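Local structure of peroxide stress regulator PerR, FUR family (Streptococcus pyogenes, 4LMY) at residues B[14-19]-B[76-81]; B[96-101]-B[116-121]. The protein probably acts as a metal-dependent, DNA-binding transcription regulator of the Fur family that controls the response to peroxide stress. All blocks are in the same frame, centred on the assembly; numbering follows the deposited sequence.

In the fold
From the N terminus, the chain runs past H4 and H6 into helix 12-22, which carries N15 and H19. Three further helices, 29-40, 47-54 and 63-75, follow before contact 1 closes this long loop by bringing 76-81, at the head of strand 79-82, back onto the first helix. The chain then turns through strand 91-94. Contact 2 opens only afterwards: strands 98-104 and 110-115 form a hairpin, and the start of helix 118-129 returns to 96-101. The two contacts are therefore in series, neither nested nor crossed, with centres about 12 Å apart. One zinc ion joins them, tying the helical winged-helix part to the hairpin, and F78 also packs on G96.

Contact 1 of 2, residues B[14-19]-B[76-81]; sequences ENVLEH and EGFVSE. With ZN (zinc ion), chain E.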
ATOM      1  N   GLU B  14      -9.782 -11.700   7.667  1.00 20.73           N
ATOM      2  CA  GLU B  14     -10.638 -12.621   6.928  1.00 22.90           C
ATOM      3  C   GLU B  14      -9.829 -13.584   6.063  1.00 20.77           C
ATOM      4  O   GLU B  14     -10.265 -14.705   5.799  1.00 24.60           O
ATOM      5  CB  GLU B  14     -11.662 -11.861   6.078  1.00 21.53           C
ATOM      6  CG  GLU B  14     -12.682 -11.067   6.886  1.00 22.14           C
ATOM      7  CD  GLU B  14     -13.575 -11.944   7.754  1.00 34.26           C
ATOM      8  OE1 GLU B  14     -13.672 -13.161   7.492  1.00 36.72           O
ATOM      9  OE2 GLU B  14     -14.189 -11.406   8.699  1.00 36.27           O
ATOM     10  N   ASN B  15      -8.654 -13.147   5.616  1.00 21.50           N
ATOM     11  CA  ASN B  15      -7.787 -14.026   4.841  1.00 20.36           C
ATOM     12  C   ASN B  15      -7.275 -15.195   5.669  1.00 22.54           C
ATOM     13  O   ASN B  15      -7.290 -16.336   5.213  1.00 23.88           O
ATOM     14  CB  ASN B  15      -6.610 -13.266   4.235  1.00 21.51           C
ATOM     15  CG  ASN B  15      -5.640 -14.184   3.520  1.00 24.36           C
ATOM     16  OD1 ASN B  15      -4.567 -14.496   4.034  1.00 28.05           O
ATOM     17  ND2 ASN B  15      -6.024 -14.637   2.335  1.00 19.70           N
ATOM     18  N   VAL B  16      -6.821 -14.903   6.885  1.00 22.41           N
ATOM     19  CA  VAL B  16      -6.328 -15.948   7.778  1.00 22.19           C
ATOM     20  C   VAL B  16      -7.406 -17.002   8.006  1.00 23.84           C
ATOM     21  O   VAL B  16      -7.153 -18.201   7.882  1.00 25.60           O
ATOM     22  CB  VAL B  16      -5.874 -15.379   9.132  1.00 23.79           C
ATOM     23  CG1 VAL B  16      -5.493 -16.508  10.078  1.00 25.65           C
ATOM     24  CG2 VAL B  16      -4.708 -14.437   8.937  1.00 22.21           C
ATOM     25  N   LEU B  17      -8.615 -16.542   8.317  1.00 22.68           N
ATOM     26  CA  LEU B  17      -9.731 -17.438   8.587  1.00 26.46           C
ATOM     27  C   LEU B  17     -10.059 -18.298   7.372  1.00 26.69           C
ATOM     28  O   LEU B  17     -10.319 -19.492   7.504  1.00 29.12           O
ATOM     29  CB  LEU B  17     -10.968 -16.653   9.030  1.00 25.94           C
ATOM     30  CG  LEU B  17     -10.843 -15.871  10.339  1.00 28.94           C
ATOM     31  CD1 LEU B  17     -12.217 -15.419  10.828  1.00 26.48           C
ATOM     32  CD2 LEU B  17     -10.131 -16.700  11.398  1.00 33.57           C
ATOM     33  N   GLU B  18     -10.036 -17.691   6.188  1.00 24.12           N
ATOM     34  CA  GLU B  18     -10.302 -18.427   4.955  1.00 27.23           C
ATOM     35  C   GLU B  18      -9.274 -19.533   4.727  1.00 25.89           C
ATOM     36  O   GLU B  18      -9.634 -20.666   4.412  1.00 31.87           O
ATOM     37  CB  GLU B  18     -10.349 -17.481   3.751  1.00 29.96           C
ATOM     38  CG  GLU B  18     -10.563 -18.177   2.412  1.00 33.08           C
ATOM     39  CD  GLU B  18     -11.925 -18.847   2.296  1.00 44.35           C
ATOM     40  OE1 GLU B  18     -12.076 -19.736   1.430  1.00 46.81           O
ATOM     41  OE2 GLU B  18     -12.846 -18.483   3.057  1.00 41.03           O
ATOM     42  N   HIS B  19      -7.998 -19.200   4.898  1.00 25.52           N
ATOM     43  CA  HIS B  19      -6.920 -20.176   4.762  1.00 24.67           C
ATOM     44  C   HIS B  19      -7.062 -21.306   5.779  1.00 27.90           C
ATOM     45  O   HIS B  19      -6.877 -22.477   5.447  1.00 29.81           O
ATOM     46  CB  HIS B  19      -5.555 -19.505   4.924  1.00 24.28           C
ATOM     47  CG  HIS B  19      -5.079 -18.789   3.697  1.00 26.10           C
ATOM     48  ND1 HIS B  19      -4.111 -19.309   2.863  1.00 31.14           N
ATOM     49  CD2 HIS B  19      -5.429 -17.594   3.167  1.00 25.23           C
ATOM     50  CE1 HIS B  19      -3.890 -18.466   1.870  1.00 31.24           C
ATOM     51  NE2 HIS B  19      -4.674 -17.416   2.031  1.00 22.19           N
ATOM     52  N   GLU B  76       1.332 -21.985   9.141  1.00 40.73           N
ATOM     53  CA  GLU B  76       0.469 -21.624   8.018  1.00 43.35           C
ATOM     54  C   GLU B  76       0.953 -20.360   7.304  1.00 38.75           C
ATOM     55  O   GLU B  76       0.381 -19.953   6.293  1.00 40.48           O
ATOM     56  CB  GLU B  76      -0.989 -21.477   8.467  1.00 33.91           C
ATOM     57  CG  GLU B  76      -1.606 -22.757   9.022  1.00 42.41           C
ATOM     58  CD  GLU B  76      -1.599 -23.902   8.023  1.00 51.86           C
ATOM     59  OE1 GLU B  76      -1.476 -25.068   8.458  1.00 54.55           O
ATOM     60  OE2 GLU B  76      -1.726 -23.641   6.808  1.00 49.14           O
ATOM     61  N   GLY B  77       2.000 -19.742   7.842  1.00 46.34           N
ATOM     62  CA  GLY B  77       2.694 -18.663   7.159  1.00 47.53           C
ATOM     63  C   GLY B  77       2.137 -17.265   7.347  1.00 52.81           C
ATOM     64  O   GLY B  77       2.250 -16.427   6.453  1.00 48.95           O
ATOM     65  N   PHE B  78       1.551 -17.000   8.510  1.00 44.00           N
ATOM     66  CA  PHE B  78       0.976 -15.685   8.776  1.00 41.04           C
ATOM     67  C   PHE B  78       1.731 -14.921   9.861  1.00 37.32           C
ATOM     68  O   PHE B  78       1.525 -13.720  10.044  1.00 39.70           O
ATOM     69  CB  PHE B  78      -0.505 -15.810   9.138  1.00 33.64           C
ATOM     70  CG  PHE B  78      -1.340 -16.429   8.055  1.00 34.58           C
ATOM     71  CD1 PHE B  78      -1.565 -15.752   6.868  1.00 33.40           C
ATOM     72  CD2 PHE B  78      -1.900 -17.685   8.221  1.00 32.35           C
ATOM     73  CE1 PHE B  78      -2.330 -16.313   5.867  1.00 32.84           C
ATOM     74  CE2 PHE B  78      -2.668 -18.253   7.221  1.00 35.47           C
ATOM     75  CZ  PHE B  78      -2.882 -17.565   6.043  1.00 33.45           C
ATOM     76  N   VAL B  79       2.603 -15.621  10.579  1.00 38.93           N
ATOM     77  CA  VAL B  79       3.400 -15.011  11.640  1.00 37.07           C
ATOM     78  C   VAL B  79       4.842 -15.514  11.576  1.00 28.40           C
ATOM     79  O   VAL B  79       5.082 -16.698  11.346  1.00 43.73           O
ATOM     80  CB  VAL B  79       2.795 -15.300  13.040  1.00 38.07           C
ATOM     81  CG1 VAL B  79       3.789 -14.974  14.148  1.00 37.94           C
ATOM     82  CG2 VAL B  79       1.500 -14.520  13.237  1.00 35.69           C
ATOM     83  N   SER B  80       5.797 -14.609  11.768  1.00 48.26           N
ATOM     84  CA  SER B  80       7.209 -14.980  11.778  1.00 56.88           C
ATOM     85  C   SER B  80       7.819 -14.874  13.173  1.00 50.71           C
ATOM     86  O   SER B  80       7.510 -13.953  13.929  1.00 54.39           O
ATOM     87  CB  SER B  80       7.995 -14.107  10.798  1.00 58.86           C
ATOM     88  OG  SER B  80       7.715 -12.733  11.002  1.00 61.78           O
ATOM     89  N   GLU B  81       8.680 -15.829  13.511  1.00 51.02           N
ATOM     90  CA  GLU B  81       9.442 -15.765  14.750  1.00 52.50           C
ATOM     91  C   GLU B  81      10.690 -14.927  14.510  1.00 55.30           C
ATOM     92  O   GLU B  81      11.496 -15.244  13.634  1.00 49.61           O
ATOM     93  CB  GLU B  81       9.853 -17.163  15.212  1.00 53.50           C
ATOM     94  CG  GLU B  81       8.746 -18.201  15.180  1.00 50.25           C
ATOM     95  CD  GLU B  81       9.197 -19.535  15.739  1.00 58.46           C
ATOM     96  OE1 GLU B  81       8.896 -20.577  15.120  1.00 72.35           O
ATOM     97  OE2 GLU B  81       9.854 -19.540  16.802  1.00 62.49           O
TER
HETATM   98 ZN    ZN E 201      -4.950 -15.710   0.736  1.00 27.31          ZN
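F78 drives its ring edge into the face of H19, the main meeting between helix 12-22 and the loop that leads into strand 79-82. The pair is T-shaped: ring centroids lie 5.2 Å apart, planes are at 80°, and CZ of F78 sits 3.4 Å from CG of H19, over the face of the imidazole but toward its rim at CG. CG of F78 stands beside its backbone N (chi1 -60°), which aims the ring at the helix. V16 reaches over one face of the phenyl: its CG2 is 4.1 Å from the centroid of the F78 ring and close to the ring normal, a CH-pi contact. On the opposite phenyl face lies the backbone O of E76. The F78 ring is thus sandwiched and edge-bound at once, which should restrict its rotation. Just before it, G77 leaves helix 63-75 with positive phi in a Schellman motif. Beyond the phenyl, NE2 of H19 binds zinc at 2.2 Å. The N15 amide also reaches this metal, with ND2 modelled 2.2 Å from zinc; an amide oxygen is the usual donor, so the placing of its O and N is doubtful. H4, H6, H97 and H99 complete the site. An aromatic ring packed against a histidine ligand, where the winged-helix domain meets the dimerisation domain, is consistent with the regulatory metal site of Fur-family regulators, here joined by the N-terminal H4 and H6.

Contact 2 of 2, residues B[96-101]-B[116-121]; sequences GHQHVN and VDVMDI. With ZN (zinc ion), chain E.
Here the strand start that, with the residue just before it, supplies two zinc ligands meets the beginning of the helix that follows its hairpin, in the dimerisation part of a Fur-type fold. Strand 98-104 pairs antiparallel with 110-115, and the chain then swings past V116 into helix 118-129. At the turn, CG1 of V116 rests 3.9 Å from CB of H97, where the two backbones come nearest. At the next residue, where the strand begins, the side chain of Q98 crosses that of V118 at about a right angle. Extended beyond CG, the Q98 chain carries its amide out to the valine, with CD 4.2 Å from CB of V118. Because the amide is probably turned over in the model, the identity of its nearest atom is doubtful; the contact is best read as an amide end against an aliphatic branch. The two zinc ligands of 96-101, H97 just before the strand and H99 on it, turn to the metal. CG of H97 lies between its backbone N and carbonyl carbon (chi1 65°), and this torsion leads the ring away from helix 118-129. NE2 of H97 binds zinc at 2.2 Å and NE2 of H99 at 2.1 Å. Because they share the ion, H97 NE2 and H99 NE2 stand only 3.0 Å apart, the latter in the plane of the H97 ring. The carboxylate of D115 accepts hydrogen bonds from the backbone N of D117 (at OD2) and of V118 (at OD1), which ties the start of the helix to the end of strand 110-115, while I121 of the second subunit packs on V118. Thus a beta-hairpin running into a dimer-interface helix, with two histidines at the start of its first strand on a metal, matches the dimerisation domain of Fur-family regulators.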
ATOM      1  N   GLY B  96       0.932 -11.612   7.504  1.00 37.65           N
ATOM      2  CA  GLY B  96      -0.004 -12.232   6.583  1.00 35.42           C
ATOM      3  C   GLY B  96      -0.557 -11.292   5.526  1.00 29.24           C
ATOM      4  O   GLY B  96      -0.752 -10.102   5.769  1.00 36.18           O
ATOM      5  N   HIS B  97      -0.817 -11.844   4.348  1.00 25.75           N
ATOM      6  CA  HIS B  97      -1.274 -11.068   3.203  1.00 24.50           C
ATOM      7  C   HIS B  97      -2.779 -10.817   3.226  1.00 25.93           C
ATOM      8  O   HIS B  97      -3.497 -11.290   4.106  1.00 25.28           O
ATOM      9  CB  HIS B  97      -0.935 -11.825   1.924  1.00 24.63           C
ATOM     10  CG  HIS B  97      -1.675 -13.118   1.786  1.00 25.02           C
ATOM     11  ND1 HIS B  97      -1.238 -14.290   2.368  1.00 24.99           N
ATOM     12  CD2 HIS B  97      -2.831 -13.419   1.152  1.00 22.61           C
ATOM     13  CE1 HIS B  97      -2.091 -15.259   2.089  1.00 21.32           C
ATOM     14  NE2 HIS B  97      -3.068 -14.760   1.354  1.00 26.82           N
ATOM     15  N   GLN B  98      -3.252 -10.074   2.233  1.00 25.21           N
ATOM     16  CA  GLN B  98      -4.679  -9.882   2.036  1.00 23.06           C
ATOM     17  C   GLN B  98      -4.970  -9.934   0.542  1.00 19.91           C
ATOM     18  O   GLN B  98      -4.056 -10.077  -0.273  1.00 22.81           O
ATOM     19  CB  GLN B  98      -5.132  -8.538   2.609  1.00 23.34           C
ATOM     20  CG  GLN B  98      -4.608  -7.350   1.833  1.00 24.92           C
ATOM     21  CD  GLN B  98      -5.262  -6.049   2.237  1.00 31.00           C
ATOM     22  OE1 GLN B  98      -4.754  -4.978   1.930  1.00 34.56           O
ATOM     23  NE2 GLN B  98      -6.399  -6.134   2.914  1.00 24.90           N
ATOM     24  N   HIS B  99      -6.238  -9.803   0.184  1.00 21.07           N
ATOM     25  CA  HIS B  99      -6.621  -9.803  -1.220  1.00 21.84           C
ATOM     26  C   HIS B  99      -7.495  -8.601  -1.533  1.00 21.17           C
ATOM     27  O   HIS B  99      -8.502  -8.364  -0.871  1.00 24.25           O
ATOM     28  CB  HIS B  99      -7.319 -11.111  -1.585  1.00 22.05           C
ATOM     29  CG  HIS B  99      -6.475 -12.319  -1.334  1.00 22.78           C
ATOM     30  ND1 HIS B  99      -5.742 -12.934  -2.324  1.00 25.16           N
ATOM     31  CD2 HIS B  99      -6.218 -13.003  -0.193  1.00 25.24           C
ATOM     32  CE1 HIS B  99      -5.084 -13.958  -1.809  1.00 29.43           C
ATOM     33  NE2 HIS B  99      -5.352 -14.018  -0.517  1.00 22.13           N
ATOM     34  N   VAL B 100      -7.088  -7.852  -2.554  1.00 18.70           N
ATOM     35  CA  VAL B 100      -7.692  -6.570  -2.886  1.00 19.73           C
ATOM     36  C   VAL B 100      -8.306  -6.611  -4.282  1.00 17.78           C
ATOM     37  O   VAL B 100      -7.723  -7.170  -5.207  1.00 18.39           O
ATOM     38  CB  VAL B 100      -6.628  -5.448  -2.838  1.00 19.79           C
ATOM     39  CG1 VAL B 100      -7.233  -4.085  -3.177  1.00 19.99           C
ATOM     40  CG2 VAL B 100      -5.949  -5.421  -1.474  1.00 25.25           C
ATOM     41  N   ASN B 101      -9.485  -6.017  -4.434  1.00 20.58           N
ATOM     42  CA  ASN B 101     -10.122  -5.941  -5.744  1.00 19.74           C
ATOM     43  C   ASN B 101      -9.555  -4.833  -6.621  1.00 21.17           C
ATOM     44  O   ASN B 101      -9.166  -3.774  -6.131  1.00 20.74           O
ATOM     45  CB  ASN B 101     -11.628  -5.731  -5.601  1.00 20.07           C
ATOM     46  CG  ASN B 101     -12.358  -6.999  -5.222  1.00 24.65           C
ATOM     47  OD1 ASN B 101     -11.883  -8.104  -5.483  1.00 27.65           O
ATOM     48  ND2 ASN B 101     -13.528  -6.847  -4.617  1.00 25.09           N
ATOM     49  N   VAL B 116       0.611  -7.508   0.160  1.00 33.55           N
ATOM     50  CA  VAL B 116       1.342  -7.553   1.423  1.00 36.02           C
ATOM     51  C   VAL B 116       1.749  -6.144   1.852  1.00 32.06           C
ATOM     52  O   VAL B 116       2.528  -5.970   2.790  1.00 40.28           O
ATOM     53  CB  VAL B 116       2.606  -8.431   1.318  1.00 38.75           C
ATOM     54  CG1 VAL B 116       2.237  -9.859   0.938  1.00 41.02           C
ATOM     55  CG2 VAL B 116       3.584  -7.845   0.308  1.00 46.76           C
ATOM     56  N   ASP B 117       1.210  -5.137   1.170  1.00 29.90           N
ATOM     57  CA  ASP B 117       1.666  -3.760   1.360  1.00 30.36           C
ATOM     58  C   ASP B 117       0.827  -2.924   2.330  1.00 31.14           C
ATOM     59  O   ASP B 117       1.357  -2.040   3.002  1.00 32.25           O
ATOM     60  CB  ASP B 117       1.784  -3.041   0.011  1.00 32.06           C
ATOM     61  CG  ASP B 117       2.985  -3.505  -0.794  1.00 41.05           C
ATOM     62  OD1 ASP B 117       4.070  -3.674  -0.200  1.00 35.17           O
ATOM     63  OD2 ASP B 117       2.845  -3.701  -2.020  1.00 36.19           O
ATOM     64  N   VAL B 118      -0.475  -3.190   2.396  1.00 33.98           N
ATOM     65  CA  VAL B 118      -1.363  -2.405   3.258  1.00 34.29           C
ATOM     66  C   VAL B 118      -1.002  -2.522   4.741  1.00 36.75           C
ATOM     67  O   VAL B 118      -1.167  -1.570   5.501  1.00 34.51           O
ATOM     68  CB  VAL B 118      -2.853  -2.745   3.010  1.00 35.47           C
ATOM     69  CG1 VAL B 118      -3.760  -2.097   4.056  1.00 29.01           C
ATOM     70  CG2 VAL B 118      -3.258  -2.295   1.620  1.00 32.91           C
ATOM     71  N   MET B 119      -0.490  -3.678   5.152  1.00 30.39           N
ATOM     72  CA  MET B 119      -0.046  -3.835   6.530  1.00 31.77           C
ATOM     73  C   MET B 119       1.103  -2.875   6.841  1.00 33.73           C
ATOM     74  O   MET B 119       1.204  -2.349   7.950  1.00 29.23           O
ATOM     75  CB  MET B 119       0.369  -5.279   6.816  1.00 28.77           C
ATOM     76  CG  MET B 119       0.942  -5.484   8.214  1.00 51.78           C
ATOM     77  SD  MET B 119       0.042  -6.702   9.191  1.00 69.23           S
ATOM     78  CE  MET B 119      -1.608  -6.024   9.149  1.00 39.25           C
ATOM     79  N   ASP B 120       1.962  -2.637   5.856  1.00 34.18           N
ATOM     80  CA  ASP B 120       3.041  -1.668   6.024  1.00 34.64           C
ATOM     81  C   ASP B 120       2.489  -0.248   6.126  1.00 29.56           C
ATOM     82  O   ASP B 120       3.062   0.603   6.811  1.00 31.92           O
ATOM     83  CB  ASP B 120       4.062  -1.780   4.888  1.00 36.20           C
ATOM     84  CG  ASP B 120       4.982  -2.975   5.049  1.00 39.65           C
ATOM     85  OD1 ASP B 120       5.251  -3.365   6.204  1.00 50.42           O
ATOM     86  OD2 ASP B 120       5.439  -3.523   4.024  1.00 43.12           O
ATOM     87  N   ILE B 121       1.372  -0.000   5.447  1.00 28.96           N
ATOM     88  CA  ILE B 121       0.668   1.271   5.551  1.00 26.98           C
ATOM     89  C   ILE B 121       0.129   1.425   6.964  1.00 27.77           C
ATOM     90  O   ILE B 121       0.216   2.493   7.560  1.00 24.97           O
ATOM     91  CB  ILE B 121      -0.513   1.345   4.562  1.00 30.70           C
ATOM     92  CG1 ILE B 121      -0.013   1.237   3.124  1.00 29.49           C
ATOM     93  CG2 ILE B 121      -1.308   2.627   4.750  1.00 32.67           C
ATOM     94  CD1 ILE B 121      -1.122   1.180   2.117  1.00 33.76           C
TER
HETATM   95 ZN    ZN E 201      -4.950 -15.710   0.736  1.00 27.31          ZN